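Local coordinates for protein FACT complex subunit SPT16 (Ashbya gossypii, PDB 6A8M) that probably acts within the FACT histone chaperone complex to reorganise nucleosomes, serving transcription elongation, DNA replication and repair, at residues P30-E42 and Y59-E71. Sequence-based numbering, arbitrary orientation.
Sequences PSSLVFILGSADE and YEFPTTLIAVFKE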
loop_
_atom_site.group_PDB
_atom_site.type_symbol
_atom_site.label_atom_id
_atom_site.label_comp_id
_atom_site.label_asym_id
_atom_site.label_seq_id
_atom_site.Cartn_x
_atom_site.Cartn_y
_atom_site.Cartn_z
ATOM N N PRO A 30 -23.290 -9.877 1.780
ATOM C CA PRO A 30 -23.874 -9.020 0.742
ATOM C C PRO A 30 -24.345 -9.871 -0.429
ATOM O O PRO A 30 -23.723 -10.881 -0.771
ATOM C CB PRO A 30 -22.715 -8.090 0.349
ATOM C CG PRO A 30 -21.477 -8.899 0.667
ATOM C CD PRO A 30 -21.826 -9.713 1.890
ATOM N N SER A 31 -25.460 -9.461 -1.032
ATOM C CA SER A 31 -26.028 -10.138 -2.190
ATOM C C SER A 31 -25.525 -9.574 -3.510
ATOM O O SER A 31 -25.733 -10.198 -4.561
ATOM C CB SER A 31 -27.556 -10.041 -2.164
ATOM O OG SER A 31 -28.083 -10.558 -0.959
ATOM N N SER A 32 -24.876 -8.417 -3.474
ATOM C CA SER A 32 -24.312 -7.748 -4.640
ATOM C C SER A 32 -23.344 -6.700 -4.112
ATOM O O SER A 32 -23.359 -6.374 -2.927
ATOM C CB SER A 32 -25.389 -7.098 -5.512
ATOM O OG SER A 32 -26.109 -6.084 -4.816
ATOM N N LEU A 33 -22.511 -6.171 -5.008
ATOM C CA LEU A 33 -21.525 -5.147 -4.687
ATOM C C LEU A 33 -21.744 -3.970 -5.620
ATOM O O LEU A 33 -22.042 -4.172 -6.800
ATOM C CB LEU A 33 -20.099 -5.661 -4.870
ATOM C CG LEU A 33 -19.703 -6.943 -4.143
ATOM C CD1 LEU A 33 -18.269 -7.290 -4.433
ATOM C CD2 LEU A 33 -19.938 -6.758 -2.631
ATOM N N VAL A 34 -21.589 -2.744 -5.109
ATOM C CA VAL A 34 -21.584 -1.551 -5.955
ATOM C C VAL A 34 -20.411 -0.651 -5.570
ATOM O O VAL A 34 -20.287 -0.254 -4.404
ATOM C CB VAL A 34 -22.901 -0.759 -5.861
ATOM C CG1 VAL A 34 -22.844 0.418 -6.822
ATOM C CG2 VAL A 34 -24.127 -1.661 -6.172
ATOM N N PHE A 35 -19.577 -0.304 -6.557
ATOM C CA PHE A 35 -18.437 0.591 -6.376
ATOM C C PHE A 35 -18.560 1.741 -7.367
ATOM O O PHE A 35 -18.756 1.503 -8.564
ATOM C CB PHE A 35 -17.110 -0.147 -6.595
ATOM C CG PHE A 35 -16.948 -1.347 -5.706
ATOM C CD1 PHE A 35 -16.506 -1.182 -4.412
ATOM C CD2 PHE A 35 -17.257 -2.612 -6.156
ATOM C CE1 PHE A 35 -16.361 -2.270 -3.566
ATOM C CE2 PHE A 35 -17.120 -3.719 -5.315
ATOM C CZ PHE A 35 -16.672 -3.542 -4.018
ATOM N N ILE A 36 -18.422 2.975 -6.879
ATOM C CA ILE A 36 -18.645 4.156 -7.708
ATOM C C ILE A 36 -17.417 5.039 -7.611
ATOM O O ILE A 36 -17.090 5.532 -6.525
ATOM C CB ILE A 36 -19.902 4.944 -7.295
ATOM C CG1 ILE A 36 -21.058 3.999 -6.952
ATOM C CG2 ILE A 36 -20.299 5.913 -8.407
ATOM C CD1 ILE A 36 -21.094 3.590 -5.493
ATOM N N LEU A 37 -16.762 5.270 -8.740
ATOM C CA LEU A 37 -15.590 6.129 -8.782
ATOM C C LEU A 37 -16.016 7.438 -9.433
ATOM O O LEU A 37 -16.518 7.436 -10.559
ATOM C CB LEU A 37 -14.450 5.463 -9.555
ATOM C CG LEU A 37 -13.060 5.780 -8.973
ATOM C CD1 LEU A 37 -12.066 4.752 -9.412
ATOM C CD2 LEU A 37 -12.595 7.205 -9.333
ATOM N N GLY A 38 -15.844 8.547 -8.721
ATOM C CA GLY A 38 -16.170 9.821 -9.326
ATOM C C GLY A 38 -14.967 10.427 -10.018
ATOM O O GLY A 38 -14.280 9.748 -10.782
ATOM N N SER A 39 -14.683 11.698 -9.753
ATOM C CA SER A 39 -13.494 12.301 -10.333
ATOM C C SER A 39 -12.251 11.803 -9.606
ATOM O O SER A 39 -12.273 11.531 -8.399
ATOM C CB SER A 39 -13.579 13.831 -10.263
ATOM O OG SER A 39 -14.660 14.306 -11.057
ATOM N N ALA A 40 -11.155 11.688 -10.349
ATOM C CA ALA A 40 -9.909 11.240 -9.744
ATOM C C ALA A 40 -9.457 12.227 -8.679
ATOM O O ALA A 40 -9.619 13.444 -8.820
ATOM C CB ALA A 40 -8.827 11.073 -10.809
ATOM N N ASP A 41 -8.920 11.689 -7.591
ATOM C CA ASP A 41 -8.415 12.472 -6.468
ATOM C C ASP A 41 -6.991 11.988 -6.216
ATOM O O ASP A 41 -6.782 11.042 -5.451
ATOM C CB ASP A 41 -9.303 12.297 -5.241
ATOM C CG ASP A 41 -8.896 13.194 -4.098
ATOM O OD1 ASP A 41 -7.939 13.982 -4.281
ATOM O OD2 ASP A 41 -9.543 13.109 -3.024
ATOM N N GLU A 42 -6.016 12.623 -6.873
ATOM C CA GLU A 42 -4.629 12.191 -6.728
ATOM C C GLU A 42 -4.107 12.379 -5.310
ATOM O O GLU A 42 -3.048 11.831 -4.982
ATOM C CB GLU A 42 -3.735 12.934 -7.726
ATOM N N TYR A 59 -5.622 0.258 -13.920
ATOM C CA TYR A 59 -5.749 1.703 -14.070
ATOM C C TYR A 59 -6.996 2.139 -13.335
ATOM O O TYR A 59 -7.951 1.369 -13.212
ATOM C CB TYR A 59 -5.902 2.139 -15.529
ATOM C CG TYR A 59 -4.757 1.722 -16.389
ATOM C CD1 TYR A 59 -3.644 2.538 -16.508
ATOM C CD2 TYR A 59 -4.765 0.510 -17.053
ATOM C CE1 TYR A 59 -2.576 2.174 -17.290
ATOM C CE2 TYR A 59 -3.680 0.122 -17.841
ATOM C CZ TYR A 59 -2.590 0.975 -17.950
ATOM O OH TYR A 59 -1.488 0.640 -18.715
ATOM N N GLU A 60 -6.985 3.378 -12.859
ATOM C CA GLU A 60 -8.195 3.979 -12.321
ATOM C C GLU A 60 -9.054 4.485 -13.484
ATOM O O GLU A 60 -8.548 5.135 -14.407
ATOM C CB GLU A 60 -7.835 5.103 -11.344
ATOM C CG GLU A 60 -9.027 5.720 -10.656
ATOM C CD GLU A 60 -8.692 6.923 -9.790
ATOM O OE1 GLU A 60 -8.200 7.946 -10.321
ATOM O OE2 GLU A 60 -8.949 6.857 -8.581
ATOM N N PHE A 61 -10.346 4.141 -13.472
ATOM C CA PHE A 61 -11.293 4.616 -14.479
ATOM C C PHE A 61 -12.211 5.625 -13.815
ATOM O O PHE A 61 -13.161 5.234 -13.114
ATOM C CB PHE A 61 -12.114 3.461 -15.079
ATOM C CG PHE A 61 -11.457 2.746 -16.251
ATOM C CD1 PHE A 61 -10.102 2.455 -16.253
ATOM C CD2 PHE A 61 -12.225 2.318 -17.320
ATOM C CE1 PHE A 61 -9.516 1.790 -17.340
ATOM C CE2 PHE A 61 -11.655 1.643 -18.402
ATOM C CZ PHE A 61 -10.302 1.378 -18.409
ATOM N N PRO A 62 -11.958 6.922 -13.945
ATOM C CA PRO A 62 -12.835 7.898 -13.297
ATOM C C PRO A 62 -14.246 7.840 -13.860
ATOM O O PRO A 62 -14.493 7.310 -14.949
ATOM C CB PRO A 62 -12.167 9.241 -13.609
ATOM C CG PRO A 62 -10.739 8.889 -13.785
ATOM C CD PRO A 62 -10.760 7.567 -14.509
ATOM N N THR A 63 -15.181 8.385 -13.077
ATOM C CA THR A 63 -16.567 8.545 -13.513
ATOM C C THR A 63 -17.146 7.223 -14.022
ATOM O O THR A 63 -17.641 7.120 -15.143
ATOM C CB THR A 63 -16.643 9.635 -14.586
ATOM O OG1 THR A 63 -15.884 10.768 -14.146
ATOM C CG2 THR A 63 -18.053 10.076 -14.798
ATOM N N THR A 64 -17.019 6.186 -13.197
ATOM C CA THR A 64 -17.313 4.817 -13.591
ATOM C C THR A 64 -17.948 4.090 -12.423
ATOM O O THR A 64 -17.506 4.247 -11.285
ATOM C CB THR A 64 -16.031 4.076 -14.012
ATOM O OG1 THR A 64 -15.528 4.672 -15.206
ATOM C CG2 THR A 64 -16.286 2.591 -14.248
ATOM N N LEU A 65 -18.983 3.309 -12.711
ATOM C CA LEU A 65 -19.610 2.452 -11.721
ATOM C C LEU A 65 -19.384 0.995 -12.107
ATOM O O LEU A 65 -19.538 0.614 -13.270
ATOM C CB LEU A 65 -21.106 2.758 -11.622
ATOM C CG LEU A 65 -21.892 1.988 -10.560
ATOM C CD1 LEU A 65 -23.115 2.811 -10.140
ATOM C CD2 LEU A 65 -22.326 0.634 -11.070
ATOM N N ILE A 66 -19.057 0.170 -11.121
ATOM C CA ILE A 66 -18.929 -1.263 -11.298
ATOM C C ILE A 66 -19.800 -1.933 -10.244
ATOM O O ILE A 66 -19.624 -1.682 -9.048
ATOM C CB ILE A 66 -17.472 -1.737 -11.156
ATOM C CG1 ILE A 66 -16.558 -0.981 -12.127
ATOM C CG2 ILE A 66 -17.382 -3.272 -11.290
ATOM C CD1 ILE A 66 -15.042 -1.259 -11.912
ATOM N N ALA A 67 -20.719 -2.780 -10.676
ATOM C CA ALA A 67 -21.539 -3.558 -9.760
ATOM C C ALA A 67 -21.358 -5.032 -10.066
ATOM O O ALA A 67 -21.265 -5.419 -11.233
ATOM C CB ALA A 67 -23.013 -3.178 -9.858
ATOM N N VAL A 68 -21.301 -5.852 -9.015
ATOM C CA VAL A 68 -20.979 -7.271 -9.151
ATOM C C VAL A 68 -22.113 -8.100 -8.566
ATOM O O VAL A 68 -22.646 -7.773 -7.502
ATOM C CB VAL A 68 -19.649 -7.638 -8.454
ATOM C CG1 VAL A 68 -19.272 -9.050 -8.826
ATOM C CG2 VAL A 68 -18.509 -6.648 -8.854
ATOM N N PHE A 69 -22.472 -9.178 -9.269
ATOM C CA PHE A 69 -23.546 -10.090 -8.884
ATOM C C PHE A 69 -23.072 -11.525 -9.091
ATOM O O PHE A 69 -22.044 -11.772 -9.727
ATOM C CB PHE A 69 -24.817 -9.850 -9.715
ATOM C CG PHE A 69 -25.243 -8.417 -9.777
ATOM C CD1 PHE A 69 -24.708 -7.552 -10.718
ATOM C CD2 PHE A 69 -26.207 -7.936 -8.905
ATOM C CE1 PHE A 69 -25.101 -6.226 -10.760
ATOM C CE2 PHE A 69 -26.607 -6.624 -8.954
ATOM C CZ PHE A 69 -26.058 -5.766 -9.874
ATOM N N LYS A 70 -23.853 -12.490 -8.585
ATOM C CA LYS A 70 -23.539 -13.894 -8.863
ATOM C C LYS A 70 -23.434 -14.159 -10.360
ATOM O O LYS A 70 -22.502 -14.838 -10.821
ATOM C CB LYS A 70 -24.595 -14.820 -8.252
ATOM C CG LYS A 70 -24.443 -16.282 -8.727
ATOM C CD LYS A 70 -25.428 -17.259 -8.084
ATOM C CE LYS A 70 -25.260 -18.640 -8.758
ATOM N NZ LYS A 70 -26.015 -19.768 -8.150
ATOM N N GLU A 71 -24.367 -13.631 -11.143
ATOM C CA GLU A 71 -24.480 -14.024 -12.543
ATOM C C GLU A 71 -23.871 -13.012 -13.505
ATOM O O GLU A 71 -23.934 -13.224 -14.725
ATOM C CB GLU A 71 -25.954 -14.265 -12.916
ATOM C CG GLU A 71 -26.779 -15.042 -11.875
ATOM C CD GLU A 71 -26.476 -16.542 -11.816
ATOM O OE1 GLU A 71 -27.343 -17.288 -11.300
ATOM O OE2 GLU A 71 -25.391 -16.981 -12.277
HETATM O O HOH W 1 -26.229 -11.134 -6.927
HETATM O O HOH W 2 -16.432 1.958 -9.929
HETATM O O HOH W 3 -17.013 12.491 -12.650
HETATM O O HOH W 4 -8.645 8.992 -7.229
#
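L33, F35 and L37 pair in antiparallel register with V68, I66 and T64, so that strands 32-37 and 64-68, their axes 4.5 Å apart at closest approach, are joined by three reciprocal pairs of backbone hydrogen bonds. The ladder ends in a G1 beta bulge, where T63, with positive phi (53°), and T64 both face L37; T63 N donates to G38 O (2.8 Å) from above the carbonyl plane, while T64 N bonds L37 O. Beside the bulge, T64 OG1 donates to P62 O and is also hydrogen-bonded to T77 OG1 of strand 72-77. A water donates to both F35 O and T64 O, giving these strand carbonyls a second partner each.

On one face, with CG anti to the backbone N (chi1 -177°), L65 sends CD1 to V34 and I36 of the other strand, 4.1 Å from V34 CG1 and 4.0 Å from I36 CG1. A67 CB meets V34 CG2, and helices 113-128 and 143-158 pack over this side. L33, F35, L37, I66 and V68 point to the other face, where helix 48-57 covers F35 and I66.

At the end of strand 32-37, L37 crosses the side chain of E60 at about a right angle, CD1 of L37 pressing on E60 CG (3.4 Å). OE1 of E60 lies against A40 CB (3.2 Å), while OE2 accepts from T50 OG1 and from a water that itself accepts from D41 N, tying the loop after strand 32-37 to helix 48-57.

These two central strands of the six-stranded mixed sheet in the Spt16 N-terminal lobe are thus held mainly by backbone bonds between helix-covered apolar faces, whereas past the bulge the E60 carboxylate and its water add a polar link to the loop after strand 32-37.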